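Penicillin-binding protein activator LpoB (PDB 4Q6V) probably regulates peptidoglycan synthesis as an outer-membrane lipoprotein that activates penicillin-binding protein 1B, and is represented here by its C-terminal domain. Local coordinates at residues 26-31 with 50-55; 103-108 with 112-117; 89-94 with 118-123; 18-23 with 124-129; 12-17 with 56-61. One frame throughout, in Å; residues are numbered along the deposited sequence.

Contact 1: residues 26-31 with 50-55; sequences LLVDSV and NALANN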
# COMPACT_ATOMS: atom_id res chain seq x y z
N LEU A 26 -0.98 -5.63 -8.26
CA LEU A 26 -0.83 -4.46 -7.37
C LEU A 26 0.24 -4.77 -6.36
O LEU A 26 0.18 -5.78 -5.69
CB LEU A 26 -2.17 -4.10 -6.76
CG LEU A 26 -2.10 -3.10 -5.60
CD1 LEU A 26 -1.83 -1.67 -6.07
CD2 LEU A 26 -3.42 -3.17 -4.85
N LEU A 27 1.25 -3.91 -6.26
CA LEU A 27 2.19 -3.92 -5.18
C LEU A 27 1.75 -3.07 -3.98
O LEU A 27 1.65 -1.86 -4.06
CB LEU A 27 3.56 -3.46 -5.70
CG LEU A 27 4.69 -3.37 -4.68
CD1 LEU A 27 4.74 -4.59 -3.80
CD2 LEU A 27 6.05 -3.08 -5.31
N VAL A 28 1.51 -3.73 -2.86
CA VAL A 28 0.99 -3.05 -1.66
C VAL A 28 2.14 -2.75 -0.70
O VAL A 28 2.69 -3.65 -0.05
CB VAL A 28 -0.04 -3.94 -0.91
CG1 VAL A 28 -0.50 -3.26 0.38
CG2 VAL A 28 -1.20 -4.21 -1.80
N ASP A 29 2.53 -1.48 -0.64
CA ASP A 29 3.63 -1.08 0.23
C ASP A 29 3.11 -1.20 1.68
O ASP A 29 1.91 -1.04 1.93
CB ASP A 29 4.13 0.31 -0.14
CG ASP A 29 5.59 0.54 0.16
OD1 ASP A 29 6.27 -0.41 0.62
OD2 ASP A 29 6.03 1.69 -0.07
N SER A 30 4.01 -1.55 2.60
CA SER A 30 3.63 -1.75 3.99
C SER A 30 3.24 -0.39 4.59
O SER A 30 3.84 0.64 4.27
CB SER A 30 4.73 -2.49 4.77
OG SER A 30 5.86 -1.66 4.94
N VAL A 31 2.20 -0.40 5.41
CA VAL A 31 1.70 0.80 6.05
C VAL A 31 2.83 1.41 6.91
O VAL A 31 3.49 0.71 7.72
CB VAL A 31 0.45 0.54 6.91
CG1 VAL A 31 -0.08 1.80 7.56
CG2 VAL A 31 -0.63 -0.22 6.15
N ASN A 50 -5.93 -7.74 2.57
CA ASN A 50 -7.21 -8.46 2.53
C ASN A 50 -8.31 -7.68 1.87
O ASN A 50 -8.96 -8.18 0.96
CB ASN A 50 -7.58 -8.94 3.92
CG ASN A 50 -6.68 -10.07 4.40
OD1 ASN A 50 -6.19 -10.06 5.52
ND2 ASN A 50 -6.46 -11.04 3.54
N ALA A 51 -8.47 -6.43 2.30
CA ALA A 51 -9.43 -5.53 1.68
C ALA A 51 -9.23 -5.42 0.16
O ALA A 51 -10.19 -5.33 -0.60
CB ALA A 51 -9.40 -4.14 2.30
N LEU A 52 -7.96 -5.46 -0.27
CA LEU A 52 -7.64 -5.32 -1.67
C LEU A 52 -7.83 -6.60 -2.47
O LEU A 52 -8.26 -6.53 -3.64
CB LEU A 52 -6.20 -4.85 -1.80
CG LEU A 52 -5.95 -3.43 -1.34
CD1 LEU A 52 -4.48 -3.19 -1.11
CD2 LEU A 52 -6.53 -2.42 -2.31
N ALA A 53 -7.47 -7.74 -1.87
CA ALA A 53 -7.67 -9.05 -2.47
C ALA A 53 -9.13 -9.45 -2.57
O ALA A 53 -9.47 -10.25 -3.44
CB ALA A 53 -6.92 -10.12 -1.69
N ASN A 54 -9.98 -8.90 -1.71
CA ASN A 54 -11.39 -9.28 -1.64
C ASN A 54 -12.25 -8.33 -2.47
O ASN A 54 -13.12 -8.79 -3.20
CB ASN A 54 -11.89 -9.29 -0.17
CG ASN A 54 -11.24 -10.39 0.66
OD1 ASN A 54 -10.57 -11.30 0.16
ND2 ASN A 54 -11.44 -10.33 1.97
N ASN A 55 -12.01 -7.03 -2.33
CA ASN A 55 -12.65 -6.04 -3.20
C ASN A 55 -11.76 -5.66 -4.38
O ASN A 55 -10.66 -5.14 -4.21
CB ASN A 55 -13.05 -4.77 -2.44
CG ASN A 55 -13.86 -5.05 -1.18
OD1 ASN A 55 -13.64 -4.41 -0.16
ND2 ASN A 55 -14.80 -6.01 -1.25
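Leu52 meets Val28 tip to tip and crosses Leu26 at about a right angle. These two orientations define the contact. Leu52 extends from helix 41-54 toward strand 25-35. Its chi1 of -69° sets CG opposite the carbonyl carbon, and its branched end then reaches the strand. Its CD1 branch does most of the touching. Leu52 CD1 lies 3.5 Å from Val28 CG2 and 3.9 Å from Leu26 CD2. The other branch takes a smaller part, with Leu52 CD2 4.1 Å from Leu26 CD2. One leucine end therefore touches two strand side chains.

Leu26 and Val28 are two residues apart on the strand, so both turn to the helix. Leu27 between them faces the other side of the sheet, where it packs on Val61 and Ala96. Leu52 also touches Met14 of helix 3-15 and Leu100 of strand 98-106. The contact thus belongs to a core built from several elements. It sits within the beta-alpha-beta unit of strand 25-35, helix 41-54 and strand 59-60, and ties the connecting helix to the strand that starts the unit.

All three touching residues are buried, and the touching atoms are all methyl carbons. No hydrogen bond or charge crosses between the segments. The attachment here rests on dispersion and on exclusion of water, with shape rather than bond direction setting the fit.

Contact 2: residues 103-108 with 112-117; sequences SASGNV and ALQMQL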
# COMPACT_ATOMS: atom_id res chain seq x y z
N SER A 103 0.07 5.30 4.94
CA SER A 103 0.73 5.66 6.19
C SER A 103 -0.28 6.17 7.17
O SER A 103 -1.27 6.73 6.73
CB SER A 103 1.80 6.74 5.98
OG SER A 103 1.16 7.97 5.73
N ALA A 104 0.00 5.96 8.46
CA ALA A 104 -0.79 6.47 9.57
C ALA A 104 0.01 7.55 10.28
O ALA A 104 1.19 7.36 10.56
CB ALA A 104 -1.19 5.36 10.54
N SER A 105 -0.60 8.71 10.49
CA SER A 105 0.05 9.84 11.10
C SER A 105 -0.79 10.54 12.16
O SER A 105 -1.97 10.19 12.42
CB SER A 105 0.49 10.80 10.00
OG SER A 105 -0.59 11.40 9.26
N GLY A 106 -0.17 11.53 12.81
CA GLY A 106 -0.83 12.25 13.92
C GLY A 106 -0.72 11.54 15.28
O GLY A 106 0.26 10.87 15.54
N ASN A 107 -1.76 11.65 16.11
CA ASN A 107 -1.71 11.03 17.43
C ASN A 107 -1.88 9.52 17.43
O ASN A 107 -2.72 8.97 16.69
CB ASN A 107 -2.75 11.69 18.32
CG ASN A 107 -2.62 11.27 19.76
OD1 ASN A 107 -1.69 11.71 20.45
ND2 ASN A 107 -3.54 10.45 20.25
N VAL A 108 -1.14 8.82 18.29
CA VAL A 108 -1.14 7.38 18.31
C VAL A 108 -2.55 6.80 18.55
O VAL A 108 -2.94 5.77 17.98
CB VAL A 108 -0.10 6.85 19.32
CG1 VAL A 108 -0.52 7.19 20.74
CG2 VAL A 108 0.11 5.35 19.12
N ALA A 112 -4.47 9.40 11.49
CA ALA A 112 -4.98 9.66 10.14
C ALA A 112 -4.35 8.73 9.10
O ALA A 112 -3.15 8.70 8.91
CB ALA A 112 -4.84 11.13 9.79
N LEU A 113 -5.18 7.91 8.45
CA LEU A 113 -4.77 7.02 7.36
C LEU A 113 -4.83 7.78 6.02
O LEU A 113 -5.81 8.40 5.69
CB LEU A 113 -5.62 5.77 7.34
CG LEU A 113 -5.20 4.65 6.40
CD1 LEU A 113 -3.87 4.08 6.77
CD2 LEU A 113 -6.25 3.57 6.40
N GLN A 114 -3.73 7.78 5.29
CA GLN A 114 -3.67 8.36 3.95
C GLN A 114 -3.09 7.34 2.99
O GLN A 114 -2.19 6.59 3.36
CB GLN A 114 -2.86 9.66 3.93
CG GLN A 114 -3.58 10.78 4.68
CD GLN A 114 -2.68 11.89 5.20
OE1 GLN A 114 -1.47 11.73 5.31
NE2 GLN A 114 -3.29 13.03 5.53
N MSE A 115 -3.64 7.32 1.79
CA MSE A 115 -3.22 6.31 0.80
C MSE A 115 -3.04 6.98 -0.53
O MSE A 115 -3.68 7.97 -0.83
CB MSE A 115 -4.27 5.20 0.69
CG MSE A 115 -4.31 4.33 1.94
SE MSE A 115 -5.51 2.77 1.74
CE MSE A 115 -6.92 3.72 0.78
N GLN A 116 -2.12 6.47 -1.34
CA GLN A 116 -1.93 6.95 -2.69
C GLN A 116 -1.60 5.82 -3.67
O GLN A 116 -0.82 4.91 -3.36
CB GLN A 116 -0.83 7.98 -2.69
CG GLN A 116 -0.79 8.81 -1.42
CD GLN A 116 0.57 9.36 -1.26
OE1 GLN A 116 0.95 10.25 -2.05
NE2 GLN A 116 1.32 8.85 -0.27
N LEU A 117 -2.21 5.87 -4.85
CA LEU A 117 -2.01 4.84 -5.87
C LEU A 117 -1.22 5.34 -7.05
O LEU A 117 -1.69 6.24 -7.81
CB LEU A 117 -3.35 4.29 -6.33
CG LEU A 117 -3.28 3.10 -7.28
CD1 LEU A 117 -2.85 1.86 -6.53
CD2 LEU A 117 -4.63 2.94 -7.94
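Ala112 opens strand 112-119 and pairs with Ser105 of strand 98-106. The two residues exchange two backbone hydrogen bonds. Ala112 N gives to Ser105 O at 2.8 Å, and Ser105 N gives to Ala112 O at 3.0 Å. Each donor is tilted from the plane of the carbonyl it meets, by 21° and 26° respectively. Ala112 O also receives a CA-H...O contact from Ala104 CA at 3.3 Å.

Leu113 comes next, opposite Ala104, in a non-hydrogen-bonded pair. Leu113 CA and Ala104 CA are 4.6 Å apart. Both side chains point to the face covered by helix 3-15, where Leu113 touches Ala6, Met7 and Leu10. A chi1 of -171° sets Leu113 CG opposite its own N. The end of the side chain then comes back to the partner strand, with Leu113 CD1 3.7 Å from Ser103 O.

Gln114 forms the next hydrogen-bonded pair, with Ser103. Gln114 N to Ser103 O and Ser103 N to Gln114 O are both 3.0 Å, and the first is nearly straight. The Gln114 side chain shares a face with Ala112, Ser103 and Ser105. Gln114 OE1 is 4.1 Å from Ser105 OG, too far for a bond.

Beyond this point other partners take over. Met115, a selenomethionine, packs on Leu10, and its backbone bonds to Gly129. Gln116 bonds through its backbone to Tyr101. Leu117 reaches Leu26 and Leu100.

The alternation of hydrogen-bonded and non-hydrogen-bonded pairs is that of antiparallel strands. The short connection between them makes the pair a beta hairpin, which forms the third and fourth strands of the mixed sheet.

Contact 3: residues 89-94 with 118-123; sequences GIARNV and MLVQTG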
# COMPACT_ATOMS: atom_id res chain seq x y z
N GLY A 89 11.33 0.68 -9.17
CA GLY A 89 12.37 -0.29 -9.49
C GLY A 89 11.90 -1.70 -9.17
O GLY A 89 12.06 -2.60 -9.98
N ILE A 90 11.26 -1.88 -8.02
CA ILE A 90 10.77 -3.17 -7.58
C ILE A 90 9.54 -3.57 -8.38
O ILE A 90 9.42 -4.70 -8.84
CB ILE A 90 10.49 -3.20 -6.06
CG1 ILE A 90 11.76 -3.02 -5.22
CG2 ILE A 90 9.85 -4.53 -5.64
CD1 ILE A 90 12.75 -4.13 -5.38
N ALA A 91 8.61 -2.64 -8.58
CA ALA A 91 7.36 -2.89 -9.29
C ALA A 91 7.66 -3.43 -10.65
O ALA A 91 7.00 -4.37 -11.13
CB ALA A 91 6.57 -1.61 -9.37
N ARG A 92 8.69 -2.89 -11.32
CA ARG A 92 9.01 -3.32 -12.70
C ARG A 92 9.55 -4.74 -12.78
O ARG A 92 9.17 -5.50 -13.69
CB ARG A 92 9.98 -2.33 -13.35
CG ARG A 92 9.37 -0.94 -13.55
CD ARG A 92 10.04 -0.20 -14.71
NE ARG A 92 9.29 0.99 -15.13
CZ ARG A 92 9.62 2.24 -14.82
NH1 ARG A 92 10.71 2.53 -14.10
NH2 ARG A 92 8.86 3.24 -15.25
N ASN A 93 10.39 -5.10 -11.81
CA ASN A 93 10.88 -6.47 -11.72
C ASN A 93 9.80 -7.49 -11.52
O ASN A 93 9.92 -8.56 -12.09
CB ASN A 93 11.95 -6.61 -10.63
CG ASN A 93 13.36 -6.75 -11.18
OD1 ASN A 93 14.22 -7.43 -10.59
ND2 ASN A 93 13.62 -6.13 -12.33
N VAL A 94 8.77 -7.18 -10.72
CA VAL A 94 7.74 -8.14 -10.33
C VAL A 94 6.49 -8.13 -11.19
O VAL A 94 5.56 -8.93 -10.97
CB VAL A 94 7.31 -7.95 -8.85
CG1 VAL A 94 8.52 -8.19 -7.95
CG2 VAL A 94 6.69 -6.56 -8.58
N MSE A 118 -0.05 4.74 -7.27
CA MSE A 118 0.87 5.16 -8.32
C MSE A 118 0.79 4.23 -9.49
O MSE A 118 0.96 3.01 -9.38
CB MSE A 118 2.30 5.27 -7.74
CG MSE A 118 3.29 5.56 -8.83
SE MSE A 118 5.04 6.03 -8.10
CE MSE A 118 5.67 4.18 -7.91
N LEU A 119 0.54 4.78 -10.67
CA LEU A 119 0.73 4.04 -11.95
C LEU A 119 2.20 3.81 -12.25
O LEU A 119 2.96 4.78 -12.39
CB LEU A 119 0.07 4.79 -13.09
CG LEU A 119 -0.09 4.06 -14.44
CD1 LEU A 119 -1.16 2.96 -14.32
CD2 LEU A 119 -0.45 5.06 -15.55
N VAL A 120 2.61 2.54 -12.32
CA VAL A 120 4.02 2.20 -12.46
C VAL A 120 4.61 2.72 -13.77
O VAL A 120 5.64 3.39 -13.79
CB VAL A 120 4.27 0.66 -12.32
CG1 VAL A 120 5.68 0.28 -12.71
CG2 VAL A 120 3.99 0.23 -10.88
N GLN A 121 3.90 2.44 -14.85
CA GLN A 121 4.31 2.88 -16.18
C GLN A 121 4.90 4.28 -16.22
O GLN A 121 5.94 4.51 -16.84
CB GLN A 121 3.13 2.73 -17.14
CG GLN A 121 3.41 3.25 -18.54
CD GLN A 121 4.13 2.24 -19.38
OE1 GLN A 121 3.59 1.77 -20.38
NE2 GLN A 121 5.35 1.89 -18.96
N THR A 122 4.24 5.23 -15.57
CA THR A 122 4.53 6.64 -15.75
C THR A 122 5.00 7.34 -14.48
O THR A 122 5.55 8.43 -14.53
CB THR A 122 3.29 7.39 -16.25
OG1 THR A 122 2.25 7.36 -15.26
CG2 THR A 122 2.80 6.73 -17.53
N GLY A 123 4.74 6.74 -13.33
CA GLY A 123 5.10 7.34 -12.08
C GLY A 123 4.08 8.28 -11.48
O GLY A 123 4.30 8.81 -10.38
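Val120 has a chi1 of 170°, which places CG1 opposite its own N and CG2 opposite its carbonyl carbon. Both methyls thereby meet helix 84-94. Val120 CG2 is 3.5 Å from Ala91 CB, and CG1 of the same valine is 3.9 Å from that CB. Arg92, with chi1 -65° and an extended chain from CG to NE, runs alongside Val120 in the opposite direction. Arg92 CG passes 4.0 Å from Val120 CG1.

The arginine end reaches the turn. Arg92 NH2 is 3.5 Å from Val120 O and 3.6 Å from Gln121 O. Gln121 O sits at the edge of the guanidinium, near its plane. Neither approach is a hydrogen bond, so any attraction is probably electrostatic and modest.

The contact has two parts. Ala91 and Val120 are buried, and Ala91 also touches Val99. Arg92 and Gln121 lie on the exposed side. The turn is closed by a backbone bond from Gly123 N to Leu119 O at 2.8 Å, and Gly123 takes a positive phi. This is the tight connection of a beta hairpin between strands 112-119 and 125-132, packed against a helix that lies on the sheet.

Contact 4: residues 18-23 with 124-129; sequences DGVTAG and EIIWSG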
# COMPACT_ATOMS: atom_id res chain seq x y z
N ASP A 18 -11.37 6.37 -12.01
CA ASP A 18 -10.92 6.07 -13.36
C ASP A 18 -9.42 5.76 -13.42
O ASP A 18 -8.64 6.40 -12.73
CB ASP A 18 -11.28 7.18 -14.35
CG ASP A 18 -10.82 6.84 -15.78
OD1 ASP A 18 -11.32 5.89 -16.42
OD2 ASP A 18 -9.93 7.51 -16.32
N GLY A 19 -9.03 4.77 -14.21
CA GLY A 19 -7.63 4.41 -14.37
C GLY A 19 -7.21 3.25 -13.47
O GLY A 19 -6.10 2.71 -13.65
N VAL A 20 -8.09 2.89 -12.54
CA VAL A 20 -7.88 1.74 -11.67
C VAL A 20 -8.65 0.55 -12.25
O VAL A 20 -9.86 0.53 -12.28
CB VAL A 20 -8.31 2.03 -10.22
CG1 VAL A 20 -7.89 0.87 -9.32
CG2 VAL A 20 -7.72 3.34 -9.69
N THR A 21 -7.91 -0.45 -12.73
CA THR A 21 -8.52 -1.64 -13.27
C THR A 21 -8.43 -2.79 -12.26
O THR A 21 -7.35 -3.19 -11.83
CB THR A 21 -7.88 -2.03 -14.60
OG1 THR A 21 -6.61 -2.62 -14.37
CG2 THR A 21 -7.65 -0.80 -15.50
N ALA A 22 -9.59 -3.33 -11.89
CA ALA A 22 -9.65 -4.50 -11.03
C ALA A 22 -9.06 -5.73 -11.72
O ALA A 22 -9.15 -5.89 -12.94
CB ALA A 22 -11.09 -4.76 -10.57
N GLY A 23 -8.41 -6.59 -10.93
CA GLY A 23 -7.87 -7.83 -11.40
C GLY A 23 -6.43 -7.67 -11.86
O GLY A 23 -5.84 -8.61 -12.40
N GLU A 124 2.93 8.41 -12.14
CA GLU A 124 1.94 9.38 -11.71
C GLU A 124 0.99 8.88 -10.65
O GLU A 124 0.51 7.73 -10.74
CB GLU A 124 1.10 9.82 -12.90
CG GLU A 124 -0.14 10.63 -12.53
CD GLU A 124 -0.88 11.16 -13.75
OE1 GLU A 124 -0.63 10.72 -14.89
OE2 GLU A 124 -1.69 12.07 -13.58
N ILE A 125 0.66 9.74 -9.70
CA ILE A 125 -0.36 9.43 -8.70
C ILE A 125 -1.73 9.63 -9.28
O ILE A 125 -2.12 10.77 -9.56
CB ILE A 125 -0.18 10.23 -7.39
CG1 ILE A 125 1.21 9.99 -6.77
CG2 ILE A 125 -1.30 9.85 -6.40
CD1 ILE A 125 1.39 8.60 -6.19
N ILE A 126 -2.49 8.55 -9.45
CA ILE A 126 -3.76 8.62 -10.15
C ILE A 126 -4.91 8.68 -9.17
O ILE A 126 -6.01 9.04 -9.57
CB ILE A 126 -3.96 7.46 -11.18
CG1 ILE A 126 -3.95 6.09 -10.48
CG2 ILE A 126 -2.94 7.62 -12.31
CD1 ILE A 126 -4.08 4.87 -11.36
N TRP A 127 -4.65 8.32 -7.90
CA TRP A 127 -5.71 8.36 -6.87
C TRP A 127 -5.12 8.63 -5.48
O TRP A 127 -4.06 8.08 -5.14
CB TRP A 127 -6.51 7.03 -6.84
CG TRP A 127 -7.51 7.03 -5.72
CD1 TRP A 127 -8.75 7.62 -5.75
CD2 TRP A 127 -7.37 6.47 -4.41
NE1 TRP A 127 -9.40 7.47 -4.55
CE2 TRP A 127 -8.58 6.77 -3.70
CE3 TRP A 127 -6.39 5.71 -3.77
CZ2 TRP A 127 -8.80 6.35 -2.40
CZ3 TRP A 127 -6.59 5.33 -2.48
CH2 TRP A 127 -7.79 5.65 -1.80
N SER A 128 -5.89 9.36 -4.67
CA SER A 128 -5.49 9.63 -3.31
C SER A 128 -6.69 9.69 -2.37
O SER A 128 -7.74 10.15 -2.78
CB SER A 128 -4.72 10.95 -3.26
OG SER A 128 -4.30 11.27 -1.97
N GLY A 129 -6.50 9.23 -1.13
CA GLY A 129 -7.57 9.24 -0.12
C GLY A 129 -7.09 9.28 1.32
O GLY A 129 -6.04 8.72 1.64
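Ile126 reaches from strand 125-132 to the loop that follows helix 3-15, and meets Gly19 and Val20 there. Its CB is directed at the loop. From CB the side chain divides. Ile126 CG2 stays near its own sheet, 4.2 Å from Leu119 CB on the neighbouring strand. CG1 lies between the backbone N and the carbonyl carbon, at a chi1 of 61°, a crowded position. A chi2 of -178° then extends the chain, so that CD1 reaches the backbone of Gly19. CD1 is the atom that touches the loop. Ile126 CD1 is 3.7 Å from Gly19 O. Val20 CG2 is looser, 4.3 Å from Ile126 CD1.

Gly19 O is not left to this methyl alone. It is hydrogen-bonded to Tyr98 OH, which also bonds Thr21 N. The tyrosine thus holds the loop at two points beside Ile126. Val20 also touches Leu117 and Phe58. No hydrogen bond joins the two segments, and the contact lies at the surface.

Trp127, next along the strand, also directs its CB to the loop side, but its ring leads away, to Met115 and Ala17. Gly129 N lies 3.8 Å above the Trp127 ring plane, offset toward the rim.

Two successive residues of one strand thus lean the same way. Ile126 and Trp127 both make backbone hydrogen bonds with Leu117, and Ile126 has a near-helical psi of -16°. These features are those of a classic beta bulge in the last strand of the mixed sheet.

Contact 5: residues 12-17 with 56-61; sequences SKMLQA and GKFTLV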
# COMPACT_ATOMS: atom_id res chain seq x y z
N SER A 12 -12.83 1.06 -1.50
CA SER A 12 -14.03 1.14 -2.31
C SER A 12 -13.99 2.36 -3.20
O SER A 12 -14.32 2.21 -4.36
CB SER A 12 -15.26 1.19 -1.38
OG SER A 12 -16.43 1.30 -2.15
N LYS A 13 -13.55 3.51 -2.68
CA LYS A 13 -13.41 4.72 -3.44
C LYS A 13 -12.25 4.66 -4.44
O LYS A 13 -12.28 5.30 -5.50
CB LYS A 13 -13.13 5.90 -2.54
CG LYS A 13 -14.25 6.24 -1.58
CD LYS A 13 -13.83 7.20 -0.45
CE LYS A 13 -13.03 8.37 -0.99
NZ LYS A 13 -12.50 9.26 0.08
N MSE A 14 -11.21 3.88 -4.10
CA MSE A 14 -10.07 3.73 -5.03
C MSE A 14 -10.49 2.89 -6.21
O MSE A 14 -10.07 3.12 -7.33
CB MSE A 14 -8.92 3.06 -4.32
CG MSE A 14 -7.67 2.96 -5.20
SE MSE A 14 -6.44 1.73 -4.29
CE MSE A 14 -7.18 0.05 -4.94
N LEU A 15 -11.38 1.92 -5.98
CA LEU A 15 -11.85 1.02 -7.01
C LEU A 15 -12.83 1.68 -7.96
O LEU A 15 -13.03 1.17 -9.07
CB LEU A 15 -12.49 -0.20 -6.39
CG LEU A 15 -11.51 -1.20 -5.77
CD1 LEU A 15 -12.26 -2.34 -5.09
CD2 LEU A 15 -10.60 -1.76 -6.84
N GLN A 16 -13.39 2.81 -7.56
CA GLN A 16 -14.35 3.57 -8.39
C GLN A 16 -13.67 4.63 -9.24
O GLN A 16 -14.29 5.22 -10.14
CB GLN A 16 -15.39 4.21 -7.49
CG GLN A 16 -16.20 3.24 -6.62
CD GLN A 16 -17.13 3.97 -5.62
OE1 GLN A 16 -17.41 5.17 -5.76
NE2 GLN A 16 -17.60 3.26 -4.59
N ALA A 17 -12.40 4.89 -8.95
CA ALA A 17 -11.67 5.93 -9.65
C ALA A 17 -11.23 5.47 -11.03
O ALA A 17 -10.79 4.33 -11.19
CB ALA A 17 -10.46 6.35 -8.84
N GLY A 56 -12.24 -5.93 -5.58
CA GLY A 56 -11.50 -5.55 -6.78
C GLY A 56 -10.42 -6.52 -7.21
O GLY A 56 -9.72 -6.23 -8.19
N LYS A 57 -10.28 -7.65 -6.50
CA LYS A 57 -9.77 -8.92 -7.03
C LYS A 57 -8.36 -8.72 -7.65
O LYS A 57 -7.95 -9.50 -8.52
CB LYS A 57 -10.74 -9.52 -8.06
CG LYS A 57 -10.44 -9.21 -9.55
CD LYS A 57 -11.45 -9.75 -10.58
CE LYS A 57 -11.97 -8.70 -11.54
NZ LYS A 57 -13.34 -8.24 -11.17
N PHE A 58 -7.60 -7.72 -7.16
CA PHE A 58 -6.21 -7.58 -7.55
C PHE A 58 -5.45 -8.86 -7.28
O PHE A 58 -5.77 -9.58 -6.35
CB PHE A 58 -5.53 -6.46 -6.77
CG PHE A 58 -6.14 -5.11 -6.95
CD1 PHE A 58 -5.89 -4.37 -8.10
CD2 PHE A 58 -6.99 -4.59 -5.97
CE1 PHE A 58 -6.46 -3.12 -8.28
CE2 PHE A 58 -7.55 -3.35 -6.13
CZ PHE A 58 -7.29 -2.61 -7.29
N THR A 59 -4.46 -9.14 -8.10
CA THR A 59 -3.38 -10.05 -7.76
C THR A 59 -2.34 -9.24 -7.06
O THR A 59 -1.79 -8.31 -7.64
CB THR A 59 -2.74 -10.64 -9.03
OG1 THR A 59 -3.72 -11.42 -9.67
CG2 THR A 59 -1.56 -11.54 -8.67
N LEU A 60 -2.09 -9.58 -5.80
CA LEU A 60 -1.09 -8.95 -4.98
C LEU A 60 0.30 -9.57 -5.15
O LEU A 60 0.46 -10.80 -5.22
CB LEU A 60 -1.50 -8.93 -3.50
CG LEU A 60 -2.86 -8.35 -3.14
CD1 LEU A 60 -3.04 -8.37 -1.64
CD2 LEU A 60 -3.04 -6.94 -3.69
N VAL A 61 1.31 -8.70 -5.22
CA VAL A 61 2.70 -9.18 -5.15
C VAL A 61 2.87 -9.72 -3.77
O VAL A 61 2.43 -9.09 -2.81
CB VAL A 61 3.69 -8.07 -5.48
CG1 VAL A 61 5.09 -8.61 -5.54
CG2 VAL A 61 3.33 -7.41 -6.83
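Phe58 takes two side chains of helix 3-15 against one end of its ring. This is the tight part of the contact. Leu15 CD2 is 3.4 Å from Phe58 CZ and 3.5 Å from Phe58 CE2. Met14, a selenomethionine, brings its CE to 3.6 Å from the same Phe58 CZ. Met14 reaches it with CG opposite its own N and a bend at chi3 of 84° that turns the methyl to the ring. Leu15 slides past the phenylalanine in the opposite direction. Gly56 O lies above one face of the Phe58 ring, 3.8 Å from its plane and offset toward the rim.

Gly56 and Phe58 belong to the connection between helix 41-54 and strand 59-60, the return half of a beta-alpha-beta crossover. Phe58 is buried there, and touches Leu26 and Leu52 as well. The end of helix 3-15 therefore packs on the bend by which the chain re-enters the sheet.

The looser side of the contact is carried by the second branch of Leu15. Leu15 CD1 is 3.6 Å from Gly56 N and 3.7 Å from Gly56 CA. Gly56 has no side chain, and the leucine packs directly on its backbone. Both residues are partly exposed, whereas Met14 and Phe58 are buried. No hydrogen bond crosses between the segments on either part. Lys57, at a positive phi between Gly56 and Phe58, is exposed and touches Ala22.

All five contacts involve the same mixed sheet, whose strand order is 59-60, 25-35, 98-106, 112-119, 125-132. Contacts 1 and 5 are about 8 Å apart between centres and share the crossover unit. Backbone bonds of Leu26 with Thr59 and Val61 join them. Contact 4 is also about 8 Å from contact 5, and their segments alternate along the chain. Contacts 2 and 3 lie on opposite sides of the chain's centre, about 22 Å apart, yet both use strand 112-119. Contact 4 pairs through its strand with both. Contacts 1 and 5 close before contacts 2 and 3 open, while contact 4 links residues near the two chain ends. Together they join helices, strands and loops of one compact domain around a single sheet.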